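Local coordinates for pesticidial crystal protein CRY2AA (Bacillus thuringiensis serovar kurstaki, PDB 1I5P) that kills dipteran and lepidopteran larvae by binding to their midgut epithelial cells and promoting colloid-osmotic lysis, at residues P52-K64 with K71-P83. Residues are numbered along the deposited sequence; the frame is centred on the assembly and turned at random.
Sequences PVVGTVSSFLLKK and KRILSELWGIIFP
Phe60 holds its ring carbon CG trans to the backbone N (chi1 165°), which sends the ring across to helix 74-81. Ile80 answers with CG1 opposite its own carbonyl carbon (chi1 -66°), and the chain then runs on extended, which carries CD1 over one face of that ring. This is a near-antiparallel helical hairpin in the N-terminal helical bundle of a three-domain Cry toxin; the axes of the two short helical segments lie 166° apart. Ile80 CD1 makes a CH-pi contact, 4.0 Å from the Phe60 ring centroid. Ile80 is also a knob, seated among Val53, Thr56, Val57 and Phe60. Its CG2 lies 3.8 Å from Val57 CG2 and also meets Thr56 CG2. Val57 uses its other branch, CG1, against Leu77 CD1. The ring carbon Phe60 CE2 comes within 3.5 Å of Ile73 CG2, which meets it obliquely, and the same methyl touches Leu61 CD2. Helix 238-259 packs beside this layer through Tyr255, and helix 170-193 packs on Ile73 and Ile81. Lys64 CG lies toward the rim of the opposite face of the Phe60 ring and 3.7 Å from Ile73 CG1. The Lys64 ammonium is gripped three ways. Lys64 NZ donates to Arg72 O at 2.9 Å and to a water that also accepts from Arg72 N. Its third partner is Glu76 in a salt bridge, where Lys64 NZ meets OE2 at 2.9 Å from above the carboxylate plane.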
loop_
_atom_site.group_PDB
_atom_site.type_symbol
_atom_site.label_atom_id
_atom_site.label_comp_id
_atom_site.label_asym_id
_atom_site.label_seq_id
_atom_site.Cartn_x
_atom_site.Cartn_y
_atom_site.Cartn_z
ATOM N N PRO A 52 11.277 -1.619 11.949
ATOM C CA PRO A 52 11.281 -0.308 11.294
ATOM C C PRO A 52 12.160 -0.190 10.049
ATOM O O PRO A 52 11.853 0.593 9.151
ATOM C CB PRO A 52 11.738 0.633 12.407
ATOM C CG PRO A 52 12.556 -0.271 13.304
ATOM C CD PRO A 52 11.665 -1.479 13.361
ATOM N N VAL A 53 13.253 -0.949 9.991
ATOM C CA VAL A 53 14.129 -0.886 8.830
ATOM C C VAL A 53 13.384 -1.188 7.522
ATOM O O VAL A 53 13.749 -0.674 6.459
ATOM C CB VAL A 53 15.315 -1.873 8.965
ATOM C CG1 VAL A 53 14.816 -3.310 8.895
ATOM C CG2 VAL A 53 16.338 -1.606 7.877
ATOM N N VAL A 54 12.340 -2.011 7.588
ATOM C CA VAL A 54 11.605 -2.348 6.368
ATOM C C VAL A 54 10.998 -1.081 5.778
ATOM O O VAL A 54 10.950 -0.913 4.557
ATOM C CB VAL A 54 10.487 -3.405 6.627
ATOM C CG1 VAL A 54 11.083 -4.635 7.305
ATOM C CG2 VAL A 54 9.370 -2.810 7.472
ATOM N N GLY A 55 10.558 -0.186 6.655
ATOM C CA GLY A 55 9.975 1.066 6.215
ATOM C C GLY A 55 11.025 1.962 5.585
ATOM O O GLY A 55 10.768 2.614 4.575
ATOM N N THR A 56 12.212 1.987 6.180
ATOM C CA THR A 56 13.301 2.796 5.653
ATOM C C THR A 56 13.727 2.284 4.279
ATOM O O THR A 56 13.884 3.064 3.336
ATOM C CB THR A 56 14.533 2.767 6.583
ATOM O OG1 THR A 56 14.156 3.204 7.895
ATOM C CG2 THR A 56 15.620 3.693 6.052
ATOM N N VAL A 57 13.910 0.973 4.166
ATOM C CA VAL A 57 14.332 0.380 2.901
ATOM C C VAL A 57 13.327 0.637 1.783
ATOM O O VAL A 57 13.706 1.028 0.680
ATOM C CB VAL A 57 14.551 -1.145 3.031
ATOM C CG1 VAL A 57 14.899 -1.740 1.670
ATOM C CG2 VAL A 57 15.671 -1.426 4.023
ATOM N N SER A 58 12.048 0.422 2.064
ATOM C CA SER A 58 11.035 0.644 1.045
ATOM C C SER A 58 11.023 2.117 0.634
ATOM O O SER A 58 10.960 2.433 -0.553
ATOM C CB SER A 58 9.657 0.203 1.556
ATOM O OG SER A 58 9.353 0.816 2.791
ATOM N N SER A 59 11.099 3.014 1.611
ATOM C CA SER A 59 11.109 4.445 1.327
ATOM C C SER A 59 12.320 4.761 0.448
ATOM O O SER A 59 12.234 5.526 -0.516
ATOM C CB SER A 59 11.190 5.239 2.631
ATOM O OG SER A 59 10.041 5.012 3.426
ATOM N N PHE A 60 13.444 4.144 0.798
ATOM C CA PHE A 60 14.694 4.304 0.068
ATOM C C PHE A 60 14.549 3.853 -1.390
ATOM O O PHE A 60 14.946 4.563 -2.317
ATOM C CB PHE A 60 15.785 3.487 0.768
ATOM C CG PHE A 60 17.023 3.274 -0.059
ATOM C CD1 PHE A 60 17.964 4.291 -0.204
ATOM C CD2 PHE A 60 17.258 2.046 -0.674
ATOM C CE1 PHE A 60 19.124 4.091 -0.944
ATOM C CE2 PHE A 60 18.418 1.832 -1.419
ATOM C CZ PHE A 60 19.356 2.861 -1.553
ATOM N N LEU A 61 13.987 2.666 -1.595
ATOM C CA LEU A 61 13.817 2.158 -2.954
ATOM C C LEU A 61 12.865 3.047 -3.753
ATOM O O LEU A 61 13.113 3.334 -4.927
ATOM C CB LEU A 61 13.323 0.708 -2.922
ATOM C CG LEU A 61 14.334 -0.263 -2.298
ATOM C CD1 LEU A 61 13.772 -1.688 -2.294
ATOM C CD2 LEU A 61 15.646 -0.207 -3.080
ATOM N N LEU A 62 11.784 3.489 -3.116
ATOM C CA LEU A 62 10.824 4.373 -3.770
ATOM C C LEU A 62 11.540 5.629 -4.281
ATOM O O LEU A 62 11.296 6.076 -5.397
ATOM C CB LEU A 62 9.711 4.771 -2.790
ATOM C CG LEU A 62 8.594 3.743 -2.532
ATOM C CD1 LEU A 62 7.775 4.143 -1.314
ATOM C CD2 LEU A 62 7.710 3.634 -3.770
ATOM N N LYS A 63 12.438 6.176 -3.466
ATOM C CA LYS A 63 13.185 7.375 -3.843
ATOM C C LYS A 63 14.225 7.139 -4.941
ATOM O O LYS A 63 14.518 8.041 -5.724
ATOM C CB LYS A 63 13.858 7.976 -2.610
ATOM C CG LYS A 63 12.893 8.683 -1.671
ATOM C CD LYS A 63 13.610 9.276 -0.474
ATOM C CE LYS A 63 12.697 10.199 0.313
ATOM N NZ LYS A 63 12.390 11.471 -0.401
ATOM N N LYS A 64 14.790 5.935 -4.991
ATOM C CA LYS A 64 15.771 5.607 -6.021
ATOM C C LYS A 64 15.084 5.558 -7.379
ATOM O O LYS A 64 15.588 6.091 -8.371
ATOM C CB LYS A 64 16.425 4.253 -5.733
ATOM C CG LYS A 64 17.550 4.307 -4.712
ATOM C CD LYS A 64 18.723 5.132 -5.231
ATOM C CE LYS A 64 19.897 5.099 -4.260
ATOM N NZ LYS A 64 21.025 5.955 -4.712
ATOM N N LYS A 71 20.886 6.002 -9.905
ATOM C CA LYS A 71 21.520 5.054 -10.808
ATOM C C LYS A 71 22.128 3.856 -10.082
ATOM O O LYS A 71 22.202 2.760 -10.639
ATOM C CB LYS A 71 22.628 5.753 -11.609
ATOM C CG LYS A 71 22.153 6.846 -12.554
ATOM C CD LYS A 71 21.409 6.265 -13.746
ATOM C CE LYS A 71 21.092 7.342 -14.786
ATOM N NZ LYS A 71 20.533 6.751 -16.028
ATOM N N ARG A 72 22.567 4.064 -8.845
ATOM C CA ARG A 72 23.186 2.995 -8.080
ATOM C C ARG A 72 22.484 2.805 -6.741
ATOM O O ARG A 72 22.416 3.723 -5.917
ATOM C CB ARG A 72 24.668 3.302 -7.864
ATOM C CG ARG A 72 25.479 2.132 -7.354
ATOM C CD ARG A 72 26.931 2.535 -7.125
ATOM N NE ARG A 72 27.713 1.443 -6.548
ATOM C CZ ARG A 72 28.976 1.557 -6.149
ATOM N NH1 ARG A 72 29.612 2.716 -6.261
ATOM N NH2 ARG A 72 29.605 0.508 -5.638
ATOM N N ILE A 73 21.973 1.599 -6.531
ATOM C CA ILE A 73 21.241 1.277 -5.315
ATOM C C ILE A 73 21.998 0.431 -4.294
ATOM O O ILE A 73 22.019 0.755 -3.109
ATOM C CB ILE A 73 19.933 0.512 -5.655
ATOM C CG1 ILE A 73 19.004 1.383 -6.499
ATOM C CG2 ILE A 73 19.229 0.086 -4.372
ATOM C CD1 ILE A 73 17.786 0.628 -7.044
ATOM N N LEU A 74 22.609 -0.653 -4.763
ATOM C CA LEU A 74 23.291 -1.601 -3.883
ATOM C C LEU A 74 24.200 -1.076 -2.777
ATOM O O LEU A 74 24.131 -1.557 -1.649
ATOM C CB LEU A 74 24.056 -2.639 -4.710
ATOM C CG LEU A 74 24.350 -3.930 -3.928
ATOM C CD1 LEU A 74 23.026 -4.621 -3.591
ATOM C CD2 LEU A 74 25.250 -4.857 -4.731
ATOM N N SER A 75 25.049 -0.100 -3.078
ATOM C CA SER A 75 25.953 0.415 -2.051
ATOM C C SER A 75 25.227 1.063 -0.874
ATOM O O SER A 75 25.523 0.761 0.280
ATOM C CB SER A 75 26.943 1.411 -2.649
ATOM O OG SER A 75 27.866 1.816 -1.659
ATOM N N GLU A 76 24.281 1.950 -1.156
ATOM C CA GLU A 76 23.549 2.601 -0.081
ATOM C C GLU A 76 22.580 1.627 0.577
ATOM O O GLU A 76 22.375 1.676 1.786
ATOM C CB GLU A 76 22.815 3.836 -0.615
ATOM C CG GLU A 76 23.767 4.976 -0.965
ATOM C CD GLU A 76 23.102 6.111 -1.724
ATOM O OE1 GLU A 76 23.821 7.036 -2.157
ATOM O OE2 GLU A 76 21.868 6.079 -1.890
ATOM N N LEU A 77 21.997 0.732 -0.212
ATOM C CA LEU A 77 21.074 -0.246 0.346
ATOM C C LEU A 77 21.781 -1.059 1.424
ATOM O O LEU A 77 21.255 -1.250 2.522
ATOM C CB LEU A 77 20.560 -1.188 -0.738
ATOM C CG LEU A 77 19.759 -2.381 -0.207
ATOM C CD1 LEU A 77 18.553 -1.895 0.593
ATOM C CD2 LEU A 77 19.322 -3.249 -1.374
ATOM N N TRP A 78 22.979 -1.534 1.092
ATOM C CA TRP A 78 23.797 -2.328 2.008
ATOM C C TRP A 78 24.000 -1.570 3.316
ATOM O O TRP A 78 23.948 -2.154 4.402
ATOM C CB TRP A 78 25.163 -2.618 1.370
ATOM C CG TRP A 78 26.098 -3.426 2.223
ATOM C CD1 TRP A 78 26.214 -4.787 2.252
ATOM C CD2 TRP A 78 27.054 -2.924 3.166
ATOM N NE1 TRP A 78 27.184 -5.163 3.148
ATOM C CE2 TRP A 78 27.715 -4.040 3.725
ATOM C CE3 TRP A 78 27.416 -1.639 3.594
ATOM C CZ2 TRP A 78 28.720 -3.912 4.689
ATOM C CZ3 TRP A 78 28.416 -1.511 4.553
ATOM C CH2 TRP A 78 29.056 -2.644 5.090
ATOM N N GLY A 79 24.221 -0.263 3.201
ATOM C CA GLY A 79 24.447 0.571 4.373
ATOM C C GLY A 79 23.237 0.742 5.273
ATOM O O GLY A 79 23.372 1.138 6.428
ATOM N N ILE A 80 22.054 0.453 4.746
ATOM C CA ILE A 80 20.822 0.573 5.516
ATOM C C ILE A 80 20.429 -0.755 6.161
ATOM O O ILE A 80 20.162 -0.823 7.369
ATOM C CB ILE A 80 19.651 1.026 4.619
ATOM C CG1 ILE A 80 19.898 2.455 4.121
ATOM C CG2 ILE A 80 18.334 0.929 5.391
ATOM C CD1 ILE A 80 18.895 2.922 3.074
ATOM N N ILE A 81 20.395 -1.808 5.346
ATOM C CA ILE A 81 20.002 -3.132 5.816
ATOM C C ILE A 81 21.109 -3.847 6.601
ATOM O O ILE A 81 20.831 -4.739 7.398
ATOM C CB ILE A 81 19.525 -4.008 4.626
ATOM C CG1 ILE A 81 18.748 -5.217 5.146
ATOM C CG2 ILE A 81 20.715 -4.449 3.787
ATOM C CD1 ILE A 81 17.547 -4.848 6.002
ATOM N N PHE A 82 22.356 -3.446 6.373
ATOM C CA PHE A 82 23.511 -4.003 7.085
ATOM C C PHE A 82 24.317 -2.820 7.621
ATOM O O PHE A 82 25.429 -2.559 7.165
ATOM C CB PHE A 82 24.404 -4.826 6.146
ATOM C CG PHE A 82 23.805 -6.138 5.712
ATOM C CD1 PHE A 82 23.571 -6.392 4.365
ATOM C CD2 PHE A 82 23.502 -7.130 6.642
ATOM C CE1 PHE A 82 23.047 -7.612 3.944
ATOM C CE2 PHE A 82 22.974 -8.358 6.232
ATOM C CZ PHE A 82 22.748 -8.600 4.878
ATOM N N PRO A 83 23.751 -2.072 8.577
ATOM C CA PRO A 83 24.443 -0.915 9.151
ATOM C C PRO A 83 25.855 -1.220 9.654
ATOM O O PRO A 83 26.046 -1.917 10.653
ATOM C CB PRO A 83 23.497 -0.468 10.262
ATOM C CG PRO A 83 22.777 -1.742 10.626
ATOM C CD PRO A 83 22.476 -2.302 9.274
HETATM O O HOH W 1 22.574 6.619 -7.245
#